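Local coordinates for aminopentol aminotransferase (Sphingopyxis macrogoltabida, PDB 6HBS), which transfers the amino group of aminopentol, a breakdown product of fumonisin B1, to pyruvate or other alpha-keto acids, using pyridoxal 5'-phosphate as cofactor, at residues M59-Y62 with G68-Q71; E100-M105 with A234-A239; T122-V127 with I282-S287; K258-A261 with P265-A268. All coordinates share one frame; numbering follows the deposited sequence.

Contact 1: M59-Y62 with G68-Q71; sequences MCAY and GYRQ
The phenol end of the Tyr69 ring meets the methyl group of Ala61 obliquely, with Ala61 CB 4.0 Å from Tyr69 CE1. The second ring, Tyr62, lies beyond this meeting point. One of its faces carries Met59 CE, 3.8 Å above the plane and displaced toward the rim, and His376 and His25 each pack on Tyr62 edge-to-face. Tyr69 is held out by a type II beta turn, Gly68 to Gln71, in the loop after strand 54-57 of this class III aminotransferase. Gln71 ends the turn and is the N-cap of helix 72-82, its OE1 receiving the backbone N-H of Ile74. Tyr69 CG is anti to the carbonyl carbon (chi1 -67°), which lets the long ring span the gap to residues 59-62.

The contact lies at the subunit interface near the active site: the side chains of Ala61 and cofactor-binding Lys258 are about 8 Å apart. Met88 of the second subunit packs on Ala61, and Thr89 OG1 of that subunit bonds Ala61 N. Asp57 OD2 takes the stronger bond of the Tyr69 hydroxyl, and the bond to Thr89 OG1 of the second subunit is weak. Ala61 N also comes within 3.3 Å of Tyr69 OH, but at an angle too poor for a hydrogen bond.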
loop_
_atom_site.group_PDB
_atom_site.type_symbol
_atom_site.label_atom_id
_atom_site.label_comp_id
_atom_site.label_asym_id
_atom_site.label_seq_id
_atom_site.Cartn_x
_atom_site.Cartn_y
_atom_site.Cartn_z
ATOM N N MET A 59 18.964 -3.403 -11.199
ATOM C CA MET A 59 17.901 -2.629 -10.521
ATOM C C MET A 59 17.445 -3.316 -9.233
ATOM O O MET A 59 16.904 -2.668 -8.349
ATOM C CB MET A 59 16.675 -2.434 -11.405
ATOM C CG MET A 59 16.916 -1.674 -12.653
ATOM S SD MET A 59 18.112 -0.356 -12.472
ATOM C CE MET A 59 17.345 0.786 -11.344
ATOM N N CYS A 60 17.671 -4.620 -9.115
ATOM C CA CYS A 60 17.142 -5.408 -7.966
ATOM C C CYS A 60 15.669 -5.009 -7.713
ATOM O O CYS A 60 15.250 -4.730 -6.592
ATOM C CB CYS A 60 17.920 -5.190 -6.683
ATOM S SG CYS A 60 19.649 -5.718 -6.742
ATOM N N ALA A 61 14.893 -4.998 -8.787
ATOM C CA ALA A 61 13.447 -4.727 -8.726
ATOM C C ALA A 61 13.183 -3.310 -8.175
ATOM O O ALA A 61 12.127 -3.055 -7.611
ATOM C CB ALA A 61 12.798 -5.809 -7.881
ATOM N N TYR A 62 14.155 -2.400 -8.351
ATOM C CA TYR A 62 14.164 -0.993 -7.864
ATOM C C TYR A 62 14.268 -0.956 -6.351
ATOM O O TYR A 62 13.762 -0.061 -5.725
ATOM C CB TYR A 62 12.952 -0.191 -8.362
ATOM C CG TYR A 62 13.092 0.282 -9.779
ATOM C CD1 TYR A 62 12.749 -0.520 -10.854
ATOM C CD2 TYR A 62 13.567 1.551 -10.047
ATOM C CE1 TYR A 62 12.896 -0.075 -12.161
ATOM C CE2 TYR A 62 13.694 2.025 -11.341
ATOM C CZ TYR A 62 13.352 1.210 -12.399
ATOM O OH TYR A 62 13.501 1.700 -13.661
ATOM N N GLY A 68 18.373 -11.922 -3.303
ATOM C CA GLY A 68 18.130 -12.807 -4.429
ATOM C C GLY A 68 16.676 -13.176 -4.610
ATOM O O GLY A 68 15.939 -13.466 -3.638
ATOM N N TYR A 69 16.246 -13.147 -5.864
ATOM C CA TYR A 69 14.893 -13.518 -6.175
ATOM C C TYR A 69 14.644 -14.983 -5.821
ATOM O O TYR A 69 15.415 -15.862 -6.240
ATOM C CB TYR A 69 14.621 -13.319 -7.657
ATOM C CG TYR A 69 14.618 -11.900 -8.167
ATOM C CD1 TYR A 69 13.599 -11.010 -7.856
ATOM C CD2 TYR A 69 15.608 -11.463 -9.037
ATOM C CE1 TYR A 69 13.552 -9.741 -8.422
ATOM C CE2 TYR A 69 15.576 -10.204 -9.601
ATOM C CZ TYR A 69 14.536 -9.333 -9.300
ATOM O OH TYR A 69 14.513 -8.088 -9.876
ATOM N N ARG A 70 13.549 -15.221 -5.077
ATOM C CA ARG A 70 13.088 -16.558 -4.666
ATOM C C ARG A 70 14.129 -17.198 -3.757
ATOM O O ARG A 70 14.357 -18.406 -3.834
ATOM C CB ARG A 70 12.778 -17.474 -5.857
ATOM C CG ARG A 70 11.607 -17.013 -6.712
ATOM C CD ARG A 70 11.393 -17.901 -7.920
ATOM N NE ARG A 70 11.158 -19.272 -7.476
ATOM C CZ ARG A 70 11.637 -20.375 -8.048
ATOM N NH1 ARG A 70 12.352 -20.310 -9.156
ATOM N NH2 ARG A 70 11.360 -21.553 -7.523
ATOM N N GLN A 71 14.726 -16.383 -2.889
ATOM C CA GLN A 71 15.698 -16.865 -1.954
ATOM C C GLN A 71 15.042 -17.941 -1.066
ATOM O O GLN A 71 13.984 -17.731 -0.489
ATOM C CB GLN A 71 16.244 -15.719 -1.118
ATOM C CG GLN A 71 17.622 -15.997 -0.510
ATOM C CD GLN A 71 17.549 -16.653 0.847
ATOM O OE1 GLN A 71 16.468 -16.913 1.390
ATOM N NE2 GLN A 71 18.714 -16.948 1.409
#

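Contact 2: E100-M105 with A234-A239; sequences EAFVGM and AGFRVA. With MG (magnesium ion), chain D.
Phe236 reaches helix 94-105 with the outer end of its ring and meets two side chains there. Phe102 CE1 lies at the ring edge, 4.0 Å from Phe236 CZ. The two rings meet at their outer ends, with planes turned 42° apart and centroids 6.0 Å from each other. Met105 is the other partner: its CE methyl approaches Phe236 CE1 obliquely to the ring, at 4.0 Å. The Met105 side chain is bent at its last torsion (chi3 74°), and it crosses that of Phe236 at about a right angle.

A second shell of apolar groups holds these three. Trp256 touches both phenylalanines, and Phe260 packs edge-to-face on Phe102. Leu302 and Ile305 of helix 292-307 pack on Phe236, and Ile305 on Met105 as well. The backbone of Phe236 has a positive phi (73°), and its carbonyl O is bonded to Tyr310 OH.

Further out, the end of helix 94-105 binds a magnesium ion. Val103 O is 2.2 Å from the metal, and Val106 O, Ala109 O and two waters complete the five ligands found. One of these waters also donates to Gly104 O at 2.9 Å. The chemistry is thus divided. The inner side of the helix is joined to loop 234-239 by apolar packing alone, while the carbonyl-rich C-terminal end, which probably favours a cation, binds metal.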
loop_
_atom_site.group_PDB
_atom_site.type_symbol
_atom_site.label_atom_id
_atom_site.label_comp_id
_atom_site.label_asym_id
_atom_site.label_seq_id
_atom_site.Cartn_x
_atom_site.Cartn_y
_atom_site.Cartn_z
ATOM N N GLU A 100 9.324 -6.746 17.661
ATOM C CA GLU A 100 10.464 -6.981 18.578
ATOM C C GLU A 100 11.771 -7.026 17.785
ATOM O O GLU A 100 12.759 -6.415 18.174
ATOM C CB GLU A 100 10.303 -8.266 19.392
ATOM C CG GLU A 100 9.273 -8.116 20.483
ATOM C CD GLU A 100 8.808 -9.401 21.168
ATOM O OE1 GLU A 100 9.021 -10.499 20.598
ATOM O OE2 GLU A 100 8.221 -9.282 22.265
ATOM N N ALA A 101 11.776 -7.768 16.685
ATOM C CA ALA A 101 13.018 -7.942 15.916
ATOM C C ALA A 101 13.463 -6.588 15.344
ATOM O O ALA A 101 14.656 -6.220 15.417
ATOM C CB ALA A 101 12.852 -8.975 14.844
ATOM N N PHE A 102 12.524 -5.848 14.764
ATOM C CA PHE A 102 12.887 -4.631 14.044
ATOM C C PHE A 102 13.334 -3.566 15.057
ATOM O O PHE A 102 14.341 -2.926 14.858
ATOM C CB PHE A 102 11.742 -4.192 13.130
ATOM C CG PHE A 102 12.138 -3.502 11.847
ATOM C CD1 PHE A 102 13.216 -2.616 11.795
ATOM C CD2 PHE A 102 11.388 -3.685 10.699
ATOM C CE1 PHE A 102 13.563 -1.987 10.608
ATOM C CE2 PHE A 102 11.720 -3.031 9.518
ATOM C CZ PHE A 102 12.798 -2.174 9.480
ATOM N N VAL A 103 12.598 -3.422 16.156
ATOM C CA VAL A 103 12.934 -2.473 17.190
ATOM C C VAL A 103 14.291 -2.833 17.824
ATOM O O VAL A 103 15.099 -1.920 18.144
ATOM C CB VAL A 103 11.850 -2.404 18.276
ATOM C CG1 VAL A 103 12.352 -1.724 19.536
ATOM C CG2 VAL A 103 10.595 -1.722 17.767
ATOM N N GLY A 104 14.556 -4.133 18.001
ATOM C CA GLY A 104 15.825 -4.556 18.541
ATOM C C GLY A 104 17.004 -4.169 17.643
ATOM O O GLY A 104 18.079 -3.952 18.141
ATOM N N MET A 105 16.813 -4.122 16.318
ATOM C CA MET A 105 17.911 -3.903 15.368
ATOM C C MET A 105 18.222 -2.411 15.196
ATOM O O MET A 105 19.308 -2.085 14.796
ATOM C CB MET A 105 17.574 -4.496 13.994
ATOM C CG MET A 105 17.651 -6.024 13.976
ATOM S SD MET A 105 16.898 -6.774 12.509
ATOM C CE MET A 105 18.131 -6.391 11.262
ATOM N N ALA A 234 17.607 3.214 0.912
ATOM C CA ALA A 234 18.990 2.809 1.290
ATOM C C ALA A 234 19.020 1.792 2.445
ATOM O O ALA A 234 20.061 1.199 2.706
ATOM C CB ALA A 234 19.780 4.047 1.649
ATOM N N GLY A 235 17.895 1.616 3.156
ATOM C CA GLY A 235 17.882 0.802 4.334
ATOM C C GLY A 235 18.405 -0.608 4.028
ATOM O O GLY A 235 18.048 -1.210 3.020
ATOM N N PHE A 236 19.353 -1.045 4.859
ATOM C CA PHE A 236 19.989 -2.351 4.868
ATOM C C PHE A 236 20.974 -2.555 3.715
ATOM O O PHE A 236 21.564 -3.640 3.625
ATOM C CB PHE A 236 18.964 -3.488 4.895
ATOM C CG PHE A 236 18.158 -3.449 6.155
ATOM C CD1 PHE A 236 18.789 -3.489 7.377
ATOM C CD2 PHE A 236 16.772 -3.397 6.119
ATOM C CE1 PHE A 236 18.051 -3.472 8.542
ATOM C CE2 PHE A 236 16.043 -3.400 7.296
ATOM C CZ PHE A 236 16.678 -3.434 8.495
ATOM N N ARG A 237 21.215 -1.537 2.891
ATOM C CA ARG A 237 22.344 -1.596 1.961
ATOM C C ARG A 237 23.478 -0.642 2.422
ATOM O O ARG A 237 24.573 -0.673 1.870
ATOM C CB ARG A 237 21.887 -1.334 0.524
ATOM C CG ARG A 237 21.308 -2.539 -0.200
ATOM C CD ARG A 237 21.064 -2.195 -1.653
ATOM N NE ARG A 237 20.478 -3.283 -2.391
ATOM C CZ ARG A 237 19.165 -3.507 -2.487
ATOM N NH1 ARG A 237 18.328 -2.753 -1.782
ATOM N NH2 ARG A 237 18.709 -4.472 -3.281
ATOM N N VAL A 238 23.233 0.179 3.441
ATOM C CA VAL A 238 24.271 1.038 4.030
ATOM C C VAL A 238 24.789 0.388 5.323
ATOM O O VAL A 238 25.982 0.373 5.580
ATOM C CB VAL A 238 23.756 2.476 4.255
ATOM C CG1 VAL A 238 24.749 3.319 5.048
ATOM C CG2 VAL A 238 23.418 3.150 2.942
ATOM N N ALA A 239 23.888 -0.150 6.137
ATOM C CA ALA A 239 24.210 -0.695 7.426
ATOM C C ALA A 239 23.093 -1.656 7.856
ATOM O O ALA A 239 22.069 -1.735 7.154
ATOM C CB ALA A 239 24.371 0.443 8.418
HETATM MG MG MG D . 15.886 -0.217 19.336
HETATM O O HOH W 1 18.017 -1.333 19.311
HETATM O O HOH W 2 15.300 -1.225 21.478
#

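Contact 3: T122-V127 with I282-S287; sequences TSTAMV and IFVTGS. With PLP (pyridoxal-5'-phosphate), chain E.
Segment 282-287, extended as far as Gly286, starts beside Val127 and passes Thr124 of helix 118-133, with CA atoms 7.2 Å apart for Val127 and Ile282 and 7.0 Å for Thr124 and Val284. This is helix-to-loop packing in the large domain of a class III, fold type I aminotransferase. Ile282 and Val284 direct their side chains to the helix, and Phe283 between them points away.

Ile282 works with two branches. Its CG2 is 3.6 Å from Val127 CG1, and its CD1 reaches 3.7 Å from Thr124 CG2. With chi1 at 63°, CG1 stands between the backbone N and the carbonyl carbon and carries CD1 to Thr124, while CG2, anti to the carbonyl carbon, meets Val127. The Ile282 chain crosses Thr124 at about a right angle. Val284 lies against the same threonine, with CG1 3.9 Å from Thr124 OG1. That hydroxyl is bonded to Asp120 O one helical turn back, so it can face methyl groups without losing a polar partner.

The second subunit borders the segment: Phe283 O is bonded to Thr153 OG1 and Thr285 OG1 to His25 N, both of that subunit. The chain then arrives at the cofactor held in the second subunit's site, where Gly118, Ser119 and Arg233 of that subunit also bind it. Here the segment supplies part of the neighbouring active site. Ser287 N donates to phosphate O3P of this pyridoxal phosphate at 2.8 Å (N-H...O 151°), and Ser287 OG donates to its O1P at 3.0 Å.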
loop_
_atom_site.group_PDB
_atom_site.type_symbol
_atom_site.label_atom_id
_atom_site.label_comp_id
_atom_site.label_asym_id
_atom_site.label_seq_id
_atom_site.Cartn_x
_atom_site.Cartn_y
_atom_site.Cartn_z
ATOM N N THR A 122 6.114 7.343 5.098
ATOM C CA THR A 122 6.544 8.758 5.114
ATOM C C THR A 122 5.363 9.681 5.430
ATOM O O THR A 122 5.530 10.663 6.158
ATOM C CB THR A 122 7.266 9.145 3.823
ATOM O OG1 THR A 122 6.373 8.986 2.714
ATOM C CG2 THR A 122 8.542 8.358 3.620
ATOM N N SER A 123 4.179 9.365 4.895
ATOM C CA SER A 123 2.963 10.114 5.153
ATOM C C SER A 123 2.570 10.013 6.630
ATOM O O SER A 123 2.194 11.013 7.236
ATOM C CB SER A 123 1.855 9.656 4.264
ATOM O OG SER A 123 2.030 10.177 2.963
ATOM N N THR A 124 2.701 8.799 7.201
ATOM C CA THR A 124 2.445 8.565 8.610
ATOM C C THR A 124 3.413 9.411 9.453
ATOM O O THR A 124 2.984 10.036 10.447
ATOM C CB THR A 124 2.492 7.078 8.990
ATOM O OG1 THR A 124 1.531 6.350 8.210
ATOM C CG2 THR A 124 2.186 6.871 10.458
ATOM N N ALA A 125 4.705 9.434 9.075
ATOM C CA ALA A 125 5.701 10.222 9.802
ATOM C C ALA A 125 5.318 11.712 9.794
ATOM O O ALA A 125 5.441 12.400 10.816
ATOM C CB ALA A 125 7.078 9.994 9.209
ATOM N N MET A 126 4.836 12.192 8.649
ATOM C CA MET A 126 4.453 13.624 8.454
ATOM C C MET A 126 3.302 13.986 9.412
ATOM O O MET A 126 3.385 14.980 10.152
ATOM C CB MET A 126 4.033 13.873 7.012
ATOM C CG MET A 126 3.408 15.229 6.781
ATOM S SD MET A 126 2.936 15.411 5.083
ATOM C CE MET A 126 1.349 14.576 5.101
ATOM N N VAL A 127 2.244 13.161 9.426
ATOM C CA VAL A 127 1.081 13.375 10.268
ATOM C C VAL A 127 1.457 13.242 11.755
ATOM O O VAL A 127 1.077 14.107 12.566
ATOM C CB VAL A 127 -0.077 12.452 9.852
ATOM C CG1 VAL A 127 -1.244 12.545 10.824
ATOM C CG2 VAL A 127 -0.541 12.761 8.448
ATOM N N ILE A 282 -2.778 9.614 16.230
ATOM C CA ILE A 282 -3.121 9.684 14.800
ATOM C C ILE A 282 -3.908 8.430 14.412
ATOM O O ILE A 282 -3.843 7.430 15.091
ATOM C CB ILE A 282 -1.864 9.853 13.908
ATOM C CG1 ILE A 282 -0.915 8.647 14.013
ATOM C CG2 ILE A 282 -1.188 11.174 14.205
ATOM C CD1 ILE A 282 0.277 8.716 13.087
ATOM N N PHE A 283 -4.639 8.528 13.303
ATOM C CA PHE A 283 -5.388 7.383 12.741
ATOM C C PHE A 283 -4.848 7.066 11.348
ATOM O O PHE A 283 -5.089 7.799 10.374
ATOM C CB PHE A 283 -6.901 7.617 12.659
ATOM C CG PHE A 283 -7.643 6.364 12.250
ATOM C CD1 PHE A 283 -7.770 5.301 13.142
ATOM C CD2 PHE A 283 -8.096 6.196 10.949
ATOM C CE1 PHE A 283 -8.403 4.121 12.761
ATOM C CE2 PHE A 283 -8.746 5.027 10.574
ATOM C CZ PHE A 283 -8.893 3.997 11.476
ATOM N N VAL A 284 -4.155 5.930 11.282
ATOM C CA VAL A 284 -3.591 5.413 10.054
ATOM C C VAL A 284 -3.881 3.904 10.049
ATOM O O VAL A 284 -3.810 3.236 11.083
ATOM C CB VAL A 284 -2.093 5.746 9.926
ATOM C CG1 VAL A 284 -1.829 7.250 9.882
ATOM C CG2 VAL A 284 -1.268 5.088 11.024
ATOM N N THR A 285 -4.298 3.394 8.895
ATOM C CA THR A 285 -4.616 1.973 8.770
ATOM C C THR A 285 -4.651 1.611 7.292
ATOM O O THR A 285 -4.718 2.494 6.427
ATOM C CB THR A 285 -5.971 1.683 9.431
ATOM O OG1 THR A 285 -6.099 0.291 9.735
ATOM C CG2 THR A 285 -7.147 2.168 8.599
ATOM N N GLY A 286 -4.739 0.302 7.035
ATOM C CA GLY A 286 -5.124 -0.215 5.754
ATOM C C GLY A 286 -5.490 -1.686 5.842
ATOM O O GLY A 286 -4.967 -2.406 6.681
ATOM N N SER A 287 -6.395 -2.088 4.959
ATOM C CA SER A 287 -6.916 -3.455 4.856
ATOM C C SER A 287 -5.802 -4.506 4.963
ATOM O O SER A 287 -6.041 -5.591 5.481
ATOM C CB SER A 287 -7.610 -3.636 3.522
ATOM O OG SER A 287 -8.642 -2.692 3.402
HETATM N N1 PLP E . -12.832 2.939 0.719
HETATM C C2 PLP E . -13.684 2.172 1.447
HETATM C C2A PLP E . -15.177 2.242 1.188
HETATM C C3 PLP E . -13.197 1.239 2.471
HETATM O O3 PLP E . -14.068 0.478 3.194
HETATM C C4 PLP E . -11.744 1.114 2.704
HETATM C C4A PLP E . -11.254 0.133 3.724
HETATM C C5 PLP E . -10.903 2.028 1.863
HETATM C C6 PLP E . -11.493 2.876 0.923
HETATM C C5A PLP E . -9.411 2.047 2.004
HETATM O O4P PLP E . -8.830 0.774 1.751
HETATM P P PLP E . -7.446 0.441 2.520
HETATM O O1P PLP E . -7.007 -0.826 1.789
HETATM O O2P PLP E . -6.523 1.648 2.300
HETATM O O3P PLP E . -7.727 0.191 3.955
#

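Contact 4: K258-A261 with P265-A268; sequences KCFA and PISA. With PLP (pyridoxal-5'-phosphate), chain C.
Phe260 and Ala261 close tightly on Ile266, while the backbones beside them are bridged by two waters, one of which reaches the cofactor. In the tight part Ile266 CG2 serves two neighbours, Ala261 CB at 3.5 Å and Phe260 CE1 at 3.7 Å. The far end of the Phe260 ring reaches the start of strand 267-271. Ser267 C lies at the ring edge, 3.6 Å from Phe260 CZ, and Ala268 CB is oblique to the ring at 3.8 Å from the same atom. Phe260 CG lies between its backbone N and carbonyl carbon (chi1 72°), which folds the ring back toward the strand. Ala298 adds to this apolar cluster.

On the looser side one water lies over a face of the Phe260 ring, toward its rim. It accepts a weak bond from Phe260 N and donates to Ile266 O at 2.8 Å. Another accepts from Lys258 N at 2.9 Å and donates to both Ser267 OG and phosphate O3P of the cofactor. The main partner of Ser267 OG is Lys116 O.

Lys258 NZ is covalently joined to C4A of pyridoxal phosphate, as in the internal aldimine. The lysine segment thus meets its cofactor twice, by the covalent link at C4A, the former aldehyde carbon, and by water at the phosphate.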
loop_
_atom_site.group_PDB
_atom_site.type_symbol
_atom_site.label_atom_id
_atom_site.label_comp_id
_atom_site.label_asym_id
_atom_site.label_seq_id
_atom_site.Cartn_x
_atom_site.Cartn_y
_atom_site.Cartn_z
ATOM N N LYS A 258 10.721 -1.357 0.819
ATOM C CA LYS A 258 11.342 -2.025 -0.349
ATOM C C LYS A 258 11.838 -3.441 -0.015
ATOM O O LYS A 258 11.290 -4.395 -0.536
ATOM C CB LYS A 258 12.416 -1.137 -1.003
ATOM C CG LYS A 258 11.802 0.022 -1.796
ATOM C CD LYS A 258 12.729 0.949 -2.582
ATOM C CE LYS A 258 11.981 1.855 -3.565
ATOM N NZ LYS A 258 11.453 3.131 -2.976
ATOM N N CYS A 259 12.924 -3.564 0.745
ATOM C CA CYS A 259 13.716 -4.779 0.702
ATOM C C CYS A 259 13.749 -5.527 2.029
ATOM O O CYS A 259 14.321 -6.604 2.053
ATOM C CB CYS A 259 15.146 -4.487 0.256
ATOM S SG CYS A 259 16.182 -3.774 1.552
ATOM N N PHE A 260 13.080 -5.064 3.089
ATOM C CA PHE A 260 13.246 -5.781 4.392
ATOM C C PHE A 260 12.406 -7.070 4.496
ATOM O O PHE A 260 12.508 -7.789 5.488
ATOM C CB PHE A 260 13.100 -4.866 5.602
ATOM C CG PHE A 260 11.733 -4.350 5.951
ATOM C CD1 PHE A 260 10.809 -5.150 6.605
ATOM C CD2 PHE A 260 11.396 -3.034 5.687
ATOM C CE1 PHE A 260 9.559 -4.652 6.932
ATOM C CE2 PHE A 260 10.149 -2.537 6.031
ATOM C CZ PHE A 260 9.236 -3.336 6.673
ATOM N N ALA A 261 11.614 -7.385 3.473
ATOM C CA ALA A 261 11.023 -8.744 3.297
ATOM C C ALA A 261 11.384 -9.302 1.913
ATOM O O ALA A 261 10.692 -10.164 1.392
ATOM C CB ALA A 261 9.518 -8.663 3.517
ATOM N N PRO A 265 5.469 -7.368 0.157
ATOM C CA PRO A 265 5.044 -5.975 0.315
ATOM C C PRO A 265 4.778 -5.652 1.778
ATOM O O PRO A 265 3.738 -6.064 2.356
ATOM C CB PRO A 265 3.775 -5.920 -0.536
ATOM C CG PRO A 265 3.176 -7.312 -0.373
ATOM C CD PRO A 265 4.368 -8.249 -0.262
ATOM N N ILE A 266 5.702 -4.880 2.356
ATOM C CA ILE A 266 5.598 -4.417 3.704
ATOM C C ILE A 266 6.587 -3.243 3.869
ATOM O O ILE A 266 7.696 -3.255 3.316
ATOM C CB ILE A 266 5.838 -5.528 4.739
ATOM C CG1 ILE A 266 5.682 -5.010 6.169
ATOM C CG2 ILE A 266 7.186 -6.224 4.537
ATOM C CD1 ILE A 266 5.530 -6.092 7.204
ATOM N N SER A 267 6.140 -2.246 4.624
ATOM C CA SER A 267 6.912 -1.006 4.942
ATOM C C SER A 267 6.712 -0.727 6.422
ATOM O O SER A 267 5.864 -1.362 7.075
ATOM C CB SER A 267 6.490 0.167 4.056
ATOM O OG SER A 267 6.714 -0.123 2.674
ATOM N N ALA A 268 7.527 0.164 6.991
ATOM C CA ALA A 268 7.523 0.366 8.418
ATOM C C ALA A 268 7.887 1.802 8.765
ATOM O O ALA A 268 8.737 2.410 8.101
ATOM C CB ALA A 268 8.501 -0.550 9.107
HETATM N N1 PLP C . 11.038 7.172 0.027
HETATM C C2 PLP C . 12.118 6.861 -0.721
HETATM C C2A PLP C . 13.490 7.396 -0.387
HETATM C C3 PLP C . 11.966 5.929 -1.835
HETATM O O3 PLP C . 13.026 5.585 -2.596
HETATM C C4 PLP C . 10.630 5.357 -2.119
HETATM C C4A PLP C . 10.515 4.398 -3.250
HETATM C C5 PLP C . 9.509 5.835 -1.256
HETATM C C6 PLP C . 9.793 6.703 -0.208
HETATM C C5A PLP C . 8.069 5.356 -1.438
HETATM O O4P PLP C . 7.973 3.911 -1.347
HETATM P P PLP C . 6.778 3.271 -2.218
HETATM O O1P PLP C . 7.094 3.428 -3.635
HETATM O O2P PLP C . 5.568 4.085 -1.857
HETATM O O3P PLP C . 6.809 1.841 -1.723
HETATM O O HOH W 3 8.407 0.322 0.378
HETATM O O HOH W 4 10.255 -4.145 2.646
#

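From the N terminus, contact 1 comes first and closes a short loop between strand 54-57 and helix 72-82. Contact 2 opens next on helix 94-105, and contact 3 on helix 118-133. Contact 2 closes at 234-239, before contact 3 closes at 282-287, so these two cross. Contact 4 is a small closure between strands 253-256 and 267-271 and is nested inside the span of contact 3. Contacts 2 and 4 share an aromatic cluster. Contact 4 also touches contact 1, where Tyr62 O lies near Lys258 CE, and contacts 1 and 2 touch through Cys60 and Arg237. All four contacts have neighbours in the second subunit.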